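Local atomic coordinates of O-methyltransferase (Burkholderia thailandensis, PDB entry 3MCZ), a protein that probably transfers a methyl group from S-adenosylmethionine to an oxygen atom of a substrate not identified here, and forms a two-chain assembly. Residues Pro137-Glu143 / Met308-Asn312. Residues are numbered along the deposited sequence; the frame is centred on the assembly and turned at random.
Sequences PLAFQQE and MVNTN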
ATOM      1  N   PRO A 137     -16.749   1.222 -19.762  1.00 17.59           N
ATOM      2  CA  PRO A 137     -16.493   1.671 -18.401  1.00 17.24           C
ATOM      3  C   PRO A 137     -17.161   0.727 -17.420  1.00 17.22           C
ATOM      4  O   PRO A 137     -18.245   0.210 -17.696  1.00 16.82           O
ATOM      5  CB  PRO A 137     -17.154   3.070 -18.336  1.00 17.16           C
ATOM      6  CG  PRO A 137     -17.543   3.420 -19.709  1.00 17.94           C
ATOM      7  CD  PRO A 137     -17.665   2.133 -20.483  1.00 18.21           C
ATOM      8  N   LEU A 138     -16.514   0.480 -16.302  1.00 16.76           N
ATOM      9  CA  LEU A 138     -17.066  -0.400 -15.273  1.00 17.84           C
ATOM     10  C   LEU A 138     -17.762   0.445 -14.218  1.00 16.98           C
ATOM     11  O   LEU A 138     -17.531   1.657 -14.103  1.00 16.80           O
ATOM     12  CB  LEU A 138     -15.956  -1.248 -14.662  1.00 18.25           C
ATOM     13  CG  LEU A 138     -15.394  -2.315 -15.641  1.00 19.47           C
ATOM     14  CD1 LEU A 138     -14.443  -3.251 -14.931  1.00 20.47           C
ATOM     15  CD2 LEU A 138     -16.512  -3.159 -16.266  1.00 21.04           C
ATOM     16  N   ALA A 139     -18.642  -0.195 -13.476  1.00 18.87           N
ATOM     17  CA  ALA A 139     -19.536   0.530 -12.560  1.00 19.65           C
ATOM     18  C   ALA A 139     -18.806   1.376 -11.497  1.00 20.18           C
ATOM     19  O   ALA A 139     -19.351   2.377 -11.052  1.00 20.91           O
ATOM     20  CB  ALA A 139     -20.559  -0.436 -11.934  1.00 19.13           C
ATOM     21  N   PHE A 140     -17.559   1.031 -11.157  1.00 21.50           N
ATOM     22  CA  PHE A 140     -16.756   1.760 -10.141  1.00 21.51           C
ATOM     23  C   PHE A 140     -15.813   2.887 -10.665  1.00 22.62           C
ATOM     24  O   PHE A 140     -15.257   3.680  -9.888  1.00 23.24           O
ATOM     25  CB  PHE A 140     -15.979   0.750  -9.279  1.00 22.53           C
ATOM     26  CG  PHE A 140     -15.097  -0.208 -10.074  1.00 21.83           C
ATOM     27  CD1 PHE A 140     -13.854   0.187 -10.502  1.00 22.37           C
ATOM     28  CD2 PHE A 140     -15.539  -1.479 -10.401  1.00 22.53           C
ATOM     29  CE1 PHE A 140     -13.044  -0.695 -11.237  1.00 21.96           C
ATOM     30  CE2 PHE A 140     -14.751  -2.360 -11.125  1.00 24.29           C
ATOM     31  CZ  PHE A 140     -13.499  -1.963 -11.543  1.00 22.69           C
ATOM     32  N   GLN A 141     -15.649   3.000 -11.983  1.00 22.24           N
ATOM     33  CA  GLN A 141     -14.790   4.024 -12.549  1.00 21.32           C
ATOM     34  C   GLN A 141     -15.452   5.421 -12.528  1.00 22.50           C
ATOM     35  O   GLN A 141     -16.680   5.544 -12.344  1.00 22.33           O
ATOM     36  CB  GLN A 141     -14.379   3.614 -13.973  1.00 21.32           C
ATOM     37  CG  GLN A 141     -13.537   2.310 -13.977  1.00 18.33           C
ATOM     38  CD  GLN A 141     -13.055   1.899 -15.356  1.00 17.12           C
ATOM     39  OE1 GLN A 141     -13.859   1.466 -16.207  1.00 14.85           O
ATOM     40  NE2 GLN A 141     -11.733   2.022 -15.591  1.00 12.46           N
ATOM     41  N   GLN A 142     -14.645   6.463 -12.712  1.00 22.18           N
ATOM     42  CA  GLN A 142     -15.070   7.845 -12.414  1.00 23.18           C
ATOM     43  C   GLN A 142     -16.276   8.337 -13.209  1.00 23.23           C
ATOM     44  O   GLN A 142     -17.158   9.032 -12.669  1.00 22.34           O
ATOM     45  CB  GLN A 142     -13.887   8.824 -12.604  1.00 23.58           C
ATOM     46  CG  GLN A 142     -12.842   8.646 -11.520  1.00 25.60           C
ATOM     47  CD  GLN A 142     -11.680   9.644 -11.608  1.00 28.82           C
ATOM     48  OE1 GLN A 142     -11.446  10.264 -12.655  1.00 29.57           O
ATOM     49  NE2 GLN A 142     -10.964   9.811 -10.492  1.00 28.60           N
ATOM     50  N   GLU A 143     -16.319   7.975 -14.483  1.00 23.49           N
ATOM     51  CA  GLU A 143     -17.421   8.384 -15.339  1.00 24.73           C
ATOM     52  C   GLU A 143     -18.766   7.792 -14.862  1.00 24.89           C
ATOM     53  O   GLU A 143     -19.812   8.411 -15.088  1.00 25.94           O
ATOM     54  CB  GLU A 143     -17.133   8.111 -16.835  1.00 24.75           C
ATOM     55  CG  GLU A 143     -16.780   6.662 -17.217  1.00 25.86           C
ATOM     56  CD  GLU A 143     -15.291   6.355 -17.170  1.00 26.86           C
ATOM     57  OE1 GLU A 143     -14.644   6.773 -16.178  1.00 30.76           O
ATOM     58  OE2 GLU A 143     -14.764   5.697 -18.117  1.00 20.83           O
HETATM   59  N   MSE A 308      -5.832   4.333 -16.196  1.00 11.43           N
HETATM   60  CA  MSE A 308      -6.583   3.187 -16.723  1.00 11.73           C
HETATM   61  C   MSE A 308      -7.493   2.599 -15.652  1.00 11.43           C
HETATM   62  O   MSE A 308      -8.644   2.206 -15.936  1.00 11.10           O
HETATM   63  CB  MSE A 308      -5.601   2.119 -17.245  1.00 11.24           C
HETATM   64  CG  MSE A 308      -6.247   1.000 -18.030  1.00 14.07           C
HETATM   65 SE   MSE A 308      -5.296  -0.615 -17.887  0.90 15.09          SE
HETATM   66  CE  MSE A 308      -6.108  -1.142 -16.385  1.00 13.20           C
ATOM     67  N   VAL A 309      -7.024   2.538 -14.402  1.00 10.87           N
ATOM     68  CA  VAL A 309      -7.943   2.065 -13.357  1.00 10.29           C
ATOM     69  C   VAL A 309      -9.107   3.069 -13.171  1.00 10.92           C
ATOM     70  O   VAL A 309     -10.272   2.643 -12.988  1.00 11.02           O
ATOM     71  CB  VAL A 309      -7.223   1.758 -12.028  1.00 11.05           C
ATOM     72  CG1 VAL A 309      -8.227   1.527 -10.878  1.00 10.42           C
ATOM     73  CG2 VAL A 309      -6.283   0.541 -12.223  1.00 10.30           C
ATOM     74  N   ASN A 310      -8.790   4.357 -13.169  1.00 11.88           N
ATOM     75  CA  ASN A 310      -9.776   5.411 -12.914  1.00 13.46           C
ATOM     76  C   ASN A 310     -10.834   5.609 -13.996  1.00 13.68           C
ATOM     77  O   ASN A 310     -11.961   5.930 -13.684  1.00 13.05           O
ATOM     78  CB  ASN A 310      -9.129   6.775 -12.697  1.00 14.58           C
ATOM     79  CG  ASN A 310      -8.408   6.908 -11.346  1.00 16.95           C
ATOM     80  OD1 ASN A 310      -8.485   6.034 -10.472  1.00 18.37           O
ATOM     81  ND2 ASN A 310      -7.642   8.021 -11.209  1.00 20.83           N
ATOM     82  N   THR A 311     -10.469   5.472 -15.253  1.00 13.16           N
ATOM     83  CA  THR A 311     -11.415   5.735 -16.341  1.00 14.94           C
ATOM     84  C   THR A 311     -11.164   4.786 -17.534  1.00 13.85           C
ATOM     85  O   THR A 311     -10.001   4.419 -17.813  1.00 13.29           O
ATOM     86  CB  THR A 311     -11.338   7.256 -16.742  1.00 15.01           C
ATOM     87  OG1 THR A 311     -12.529   7.616 -17.438  1.00 23.73           O
ATOM     88  CG2 THR A 311     -10.150   7.577 -17.588  1.00 14.51           C
ATOM     89  N   ASN A 312     -12.214   4.470 -18.286  1.00 13.73           N
ATOM     90  CA  ASN A 312     -12.118   3.465 -19.358  1.00 13.74           C
ATOM     91  C   ASN A 312     -10.924   3.684 -20.299  1.00 13.20           C
ATOM     92  O   ASN A 312     -10.157   2.784 -20.518  1.00 12.96           O
ATOM     93  CB  ASN A 312     -13.404   3.480 -20.207  1.00 14.93           C
ATOM     94  CG  ASN A 312     -13.546   2.259 -21.117  1.00 15.34           C
ATOM     95  OD1 ASN A 312     -12.930   1.224 -20.910  1.00 15.82           O
ATOM     96  ND2 ASN A 312     -14.348   2.409 -22.176  1.00 15.88           N
TER
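Start at Gln141, the residue that loses most surface here, 63 Å². It closes the type I turn Leu138-Gln141 and stands at the N-cap position of helix 142-145, and its extended side chain reaches the C-terminal end of helix 298-310. There Gln141 NE2 donates to Val309 O at 3.0 Å; Met308 O is nearly as close to NE2, at 3.1 Å, but poorly angled. The other end of the amide turns back on its own loop, with Gln141 OE1 accepting from Leu138 N at 2.8 Å, so one side chain braces the turn and ties it to the helix end. Asn310, buried by 61 Å², contributes through its backbone: Gln142 N donates to Asn310 O at 2.9 Å, almost in line. Beyond it the chain leaves the helix at Thr311, and Glu143 grips the exit with both carboxylate oxygens, OE1 taking the hydroxyl OG1 of Thr311 at 2.6 Å and OE2 the backbone N of Asn312 at 2.8 Å. The side chain of Asn312 lies by the Pro137 ring, but its amide bonds elsewhere, ND2 to Glu135 O and OD1 to Lys72 of the second subunit. This is a helix C-terminus whose carbonyls are met by the start of another helix, joining the loop before helix 142-145 to helix 298-310 of the Rossmann-like methyltransferase domain, beside the dimer interface.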